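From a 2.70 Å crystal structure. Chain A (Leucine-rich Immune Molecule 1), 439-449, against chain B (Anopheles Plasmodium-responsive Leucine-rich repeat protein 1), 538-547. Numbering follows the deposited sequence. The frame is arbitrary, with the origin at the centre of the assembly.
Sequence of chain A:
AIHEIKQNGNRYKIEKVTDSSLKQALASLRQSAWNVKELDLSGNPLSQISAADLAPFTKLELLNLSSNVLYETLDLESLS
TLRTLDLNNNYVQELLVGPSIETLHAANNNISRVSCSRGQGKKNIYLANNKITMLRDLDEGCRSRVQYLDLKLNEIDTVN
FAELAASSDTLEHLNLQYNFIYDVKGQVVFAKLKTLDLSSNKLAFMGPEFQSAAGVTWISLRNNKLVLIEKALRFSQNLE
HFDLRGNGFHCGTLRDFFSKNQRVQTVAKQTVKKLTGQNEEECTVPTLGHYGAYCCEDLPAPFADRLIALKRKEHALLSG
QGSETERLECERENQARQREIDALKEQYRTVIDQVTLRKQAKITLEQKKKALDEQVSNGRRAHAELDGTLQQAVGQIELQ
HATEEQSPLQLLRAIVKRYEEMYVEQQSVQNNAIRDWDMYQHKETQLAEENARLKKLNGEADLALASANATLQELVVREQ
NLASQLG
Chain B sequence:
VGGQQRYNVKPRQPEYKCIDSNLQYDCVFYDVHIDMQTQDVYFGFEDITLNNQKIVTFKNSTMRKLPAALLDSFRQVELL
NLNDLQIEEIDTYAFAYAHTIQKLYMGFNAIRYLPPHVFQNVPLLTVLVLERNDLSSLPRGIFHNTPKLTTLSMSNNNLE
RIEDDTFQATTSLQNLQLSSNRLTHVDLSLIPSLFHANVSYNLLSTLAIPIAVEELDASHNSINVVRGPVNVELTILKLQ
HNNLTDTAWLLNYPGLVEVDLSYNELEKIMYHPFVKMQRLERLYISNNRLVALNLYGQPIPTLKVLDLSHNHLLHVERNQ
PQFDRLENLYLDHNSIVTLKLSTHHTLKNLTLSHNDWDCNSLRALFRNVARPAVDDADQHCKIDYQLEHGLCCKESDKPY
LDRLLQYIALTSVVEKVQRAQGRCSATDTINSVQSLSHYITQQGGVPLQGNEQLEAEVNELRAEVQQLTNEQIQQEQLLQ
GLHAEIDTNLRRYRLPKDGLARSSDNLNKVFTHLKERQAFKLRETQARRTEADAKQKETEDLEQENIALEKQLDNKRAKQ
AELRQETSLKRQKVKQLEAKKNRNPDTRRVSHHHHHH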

# COMPACT_ATOMS: atom_id res chain seq x y z
N MET A 439 -27.79 -1.38 22.03
CA MET A 439 -28.70 -0.99 23.11
C MET A 439 -30.12 -1.48 22.92
O MET A 439 -30.70 -2.03 23.82
CB MET A 439 -28.73 0.51 23.34
CG MET A 439 -29.34 0.88 24.68
SD MET A 439 -30.64 2.15 24.51
CE MET A 439 -31.81 1.08 23.68
N TYR A 440 -30.66 -1.29 21.72
CA TYR A 440 -31.96 -1.82 21.34
C TYR A 440 -32.04 -3.32 21.29
O TYR A 440 -33.10 -3.87 21.49
CB TYR A 440 -32.42 -1.23 20.00
CG TYR A 440 -32.81 0.18 20.18
CD1 TYR A 440 -33.77 0.51 21.10
CD2 TYR A 440 -32.18 1.21 19.50
CE1 TYR A 440 -34.11 1.82 21.33
CE2 TYR A 440 -32.52 2.52 19.72
CZ TYR A 440 -33.49 2.81 20.65
OH TYR A 440 -33.87 4.10 20.93
N GLN A 441 -30.94 -3.99 20.97
CA GLN A 441 -30.94 -5.45 20.92
C GLN A 441 -30.94 -6.06 22.32
O GLN A 441 -31.45 -7.18 22.54
CB GLN A 441 -29.71 -5.94 20.23
CG GLN A 441 -29.23 -7.29 20.74
CD GLN A 441 -29.82 -8.38 19.93
OE1 GLN A 441 -30.80 -8.17 19.22
NE2 GLN A 441 -29.20 -9.56 19.95
N HIS A 442 -30.33 -5.36 23.26
CA HIS A 442 -30.34 -5.79 24.64
C HIS A 442 -31.72 -5.58 25.19
O HIS A 442 -32.21 -6.42 25.96
CB HIS A 442 -29.36 -4.99 25.45
CG HIS A 442 -29.37 -5.33 26.90
ND1 HIS A 442 -29.01 -6.57 27.37
CD2 HIS A 442 -29.72 -4.60 27.99
CE1 HIS A 442 -29.12 -6.59 28.68
NE2 HIS A 442 -29.54 -5.40 29.08
N LYS A 443 -32.31 -4.45 24.82
CA LYS A 443 -33.68 -4.14 25.16
C LYS A 443 -34.60 -5.21 24.57
O LYS A 443 -35.52 -5.64 25.25
CB LYS A 443 -34.08 -2.75 24.64
CG LYS A 443 -35.22 -2.12 25.41
CD LYS A 443 -35.62 -0.77 24.88
CE LYS A 443 -36.81 -0.18 25.62
NZ LYS A 443 -36.76 1.33 25.64
N GLU A 444 -34.34 -5.67 23.35
CA GLU A 444 -35.17 -6.71 22.75
C GLU A 444 -35.12 -7.99 23.56
O GLU A 444 -36.17 -8.62 23.76
CB GLU A 444 -34.76 -7.03 21.31
CG GLU A 444 -35.63 -8.08 20.61
CD GLU A 444 -35.05 -8.49 19.23
OE1 GLU A 444 -33.85 -8.84 19.15
OE2 GLU A 444 -35.78 -8.44 18.20
N THR A 445 -33.93 -8.38 24.02
CA THR A 445 -33.84 -9.60 24.81
C THR A 445 -34.49 -9.43 26.19
O THR A 445 -35.04 -10.39 26.70
CB THR A 445 -32.39 -10.13 24.98
OG1 THR A 445 -31.62 -9.22 25.77
CG2 THR A 445 -31.73 -10.38 23.64
N GLN A 446 -34.42 -8.26 26.79
CA GLN A 446 -35.17 -8.02 28.02
C GLN A 446 -36.67 -8.15 27.72
O GLN A 446 -37.45 -8.66 28.55
CB GLN A 446 -34.90 -6.61 28.60
CG GLN A 446 -33.52 -6.33 29.13
CD GLN A 446 -33.22 -7.09 30.42
OE1 GLN A 446 -32.59 -8.19 30.42
NE2 GLN A 446 -33.67 -6.51 31.54
N LEU A 447 -37.11 -7.66 26.57
CA LEU A 447 -38.52 -7.61 26.31
C LEU A 447 -39.03 -8.99 25.98
O LEU A 447 -40.22 -9.28 26.15
CB LEU A 447 -38.87 -6.64 25.18
CG LEU A 447 -38.80 -5.16 25.54
CD1 LEU A 447 -38.95 -4.37 24.29
CD2 LEU A 447 -39.82 -4.78 26.52
N ALA A 448 -38.15 -9.83 25.48
CA ALA A 448 -38.59 -11.08 24.92
C ALA A 448 -38.55 -12.06 26.05
O ALA A 448 -39.17 -13.14 25.98
CB ALA A 448 -37.69 -11.50 23.82
N GLU A 449 -37.80 -11.71 27.09
CA GLU A 449 -37.89 -12.44 28.33
C GLU A 449 -39.23 -12.17 28.95
O GLU A 449 -39.93 -13.09 29.31
CB GLU A 449 -36.78 -12.05 29.30
CG GLU A 449 -35.56 -12.92 29.13
CD GLU A 449 -34.41 -12.43 29.98
OE1 GLU A 449 -34.69 -11.82 31.08
OE2 GLU A 449 -33.25 -12.64 29.50
N GLU B 538 -38.41 -3.19 16.20
CA GLU B 538 -38.75 -4.50 16.69
C GLU B 538 -39.08 -4.39 18.15
O GLU B 538 -39.96 -5.09 18.63
CB GLU B 538 -37.61 -5.49 16.50
CG GLU B 538 -37.50 -6.04 15.10
CD GLU B 538 -36.32 -7.03 14.93
OE1 GLU B 538 -35.32 -6.94 15.68
OE2 GLU B 538 -36.39 -7.91 14.04
N THR B 539 -38.38 -3.53 18.88
CA THR B 539 -38.62 -3.49 20.31
C THR B 539 -39.88 -2.75 20.66
O THR B 539 -40.39 -2.88 21.75
CB THR B 539 -37.49 -2.85 21.10
OG1 THR B 539 -37.37 -1.48 20.72
CG2 THR B 539 -36.23 -3.60 20.88
N GLU B 540 -40.34 -1.94 19.73
CA GLU B 540 -41.54 -1.17 19.93
C GLU B 540 -42.70 -2.12 19.68
O GLU B 540 -43.61 -2.19 20.45
CB GLU B 540 -41.53 0.04 18.98
CG GLU B 540 -40.72 1.23 19.47
CD GLU B 540 -40.58 2.30 18.38
OE1 GLU B 540 -41.22 2.14 17.31
OE2 GLU B 540 -39.84 3.30 18.59
N ASP B 541 -42.61 -2.91 18.62
CA ASP B 541 -43.58 -3.98 18.38
C ASP B 541 -43.65 -5.03 19.49
O ASP B 541 -44.69 -5.62 19.74
CB ASP B 541 -43.25 -4.67 17.06
CG ASP B 541 -43.44 -3.74 15.91
OD1 ASP B 541 -44.03 -2.65 16.17
OD2 ASP B 541 -43.02 -4.07 14.78
N LEU B 542 -42.54 -5.28 20.15
CA LEU B 542 -42.51 -6.34 21.11
C LEU B 542 -43.24 -5.86 22.36
O LEU B 542 -43.99 -6.59 22.99
CB LEU B 542 -41.06 -6.72 21.39
CG LEU B 542 -40.85 -8.04 22.12
CD1 LEU B 542 -41.76 -9.18 21.56
CD2 LEU B 542 -39.40 -8.41 22.03
N GLU B 543 -43.06 -4.59 22.67
CA GLU B 543 -43.61 -4.04 23.87
C GLU B 543 -45.10 -3.89 23.68
O GLU B 543 -45.84 -3.89 24.65
CB GLU B 543 -42.94 -2.69 24.10
CG GLU B 543 -43.72 -1.71 24.91
CD GLU B 543 -43.70 -2.04 26.37
OE1 GLU B 543 -42.75 -2.68 26.87
OE2 GLU B 543 -44.65 -1.64 27.06
N GLN B 544 -45.55 -3.74 22.44
CA GLN B 544 -46.98 -3.59 22.17
C GLN B 544 -47.66 -4.94 22.37
O GLN B 544 -48.78 -5.05 22.90
CB GLN B 544 -47.27 -3.09 20.74
CG GLN B 544 -47.23 -1.55 20.59
CD GLN B 544 -47.79 -0.84 21.82
OE1 GLN B 544 -48.87 -1.17 22.31
NE2 GLN B 544 -47.05 0.15 22.31
N GLU B 545 -46.96 -5.96 21.92
CA GLU B 545 -47.42 -7.32 21.98
C GLU B 545 -47.36 -7.83 23.42
O GLU B 545 -48.10 -8.73 23.77
CB GLU B 545 -46.57 -8.16 21.02
CG GLU B 545 -46.46 -9.62 21.34
CD GLU B 545 -45.66 -10.37 20.26
OE1 GLU B 545 -45.23 -9.70 19.27
OE2 GLU B 545 -45.49 -11.62 20.41
N ASN B 546 -46.50 -7.24 24.25
CA ASN B 546 -46.48 -7.54 25.67
C ASN B 546 -47.61 -6.83 26.38
O ASN B 546 -47.97 -7.21 27.46
CB ASN B 546 -45.21 -7.05 26.36
CG ASN B 546 -44.04 -7.96 26.16
OD1 ASN B 546 -44.17 -9.01 25.54
ND2 ASN B 546 -42.87 -7.56 26.68
N ILE B 547 -48.11 -5.75 25.84
CA ILE B 547 -49.17 -5.05 26.53
C ILE B 547 -50.39 -5.88 26.26
O ILE B 547 -51.28 -5.96 27.08
CB ILE B 547 -49.35 -3.61 26.00
CG1 ILE B 547 -48.33 -2.68 26.67
CG2 ILE B 547 -50.78 -3.08 26.22
CD1 ILE B 547 -48.01 -1.43 25.84

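Two carboxylates face each other across this contact: OE2 of E444(A) lies 3.0 Å from OE1 of E538(B), a distance at which like charges should repel. Both atoms are acceptors, so no hydrogen bond is assigned between them. OE1 of E538(B) is hydrogen-bonded elsewhere in the structure, as is the other carboxylate oxygen of E444(A), OE1, and such bonds can offset part of the cost of the encounter.

What holds the helices together is packing beside this pair. They run in nearly the same direction, 18° apart, with axes approaching to 9.4 Å, close enough for side chains to interlock as in a coiled coil. Each helix supplies one knob. T539(B) enters the hole formed by Y440(A), K443(A), E444(A) and L447(A), and its small, branched side chain suits a place where the backbones come close: the CA atoms of E444(A) and T539(B) are 5.3 Å apart. With chi1 in the p well, its methyl CG2 reaches 3.2 Å from O of Y440(A) and 3.8 Å from CB of E444(A), while OG1 is hydrogen-bonded to a residue just outside one of the two stretches. The methyl group makes the close packing contacts and the hydroxyl has its own partner, which makes a polar residue tolerable in a buried position.

The reciprocal knob is L447(A), which sits among T539(B), L542(B), E543(B) and N546(B) and has more of its surface covered than any other residue here, 108 Å² of the 437 Å² buried in all. Its m,t rotamer sends CD1 to 3.3 Å from O of T539(B) and CD2 to 3.6 Å from OE1 of E543(B), while its CB packs 3.7 Å from CD2 of L542(B). That same CD2 lies 4.0 Å from CB of A448(A), whose short side chain, pointing sideways, adds an apolar contact at the margin. L542(B) also covers the aliphatic part of E444(A), with CD2 4.0 Å from CG, so the glutamate contributes its methylenes to the packing even as its charged end meets E538(B).

A single hydrogen bond crosses the contact. ND2 of N546(B) donates to the backbone carbonyl O of L447(A) at 3.2 Å, with an almost straight N-H...O angle of 174°. Asparagine suits this buried position because its amide carries both a donor and an acceptor: ND2 reaches the partner helix, while OD1 is hydrogen-bonded to a residue just outside one of the two stretches.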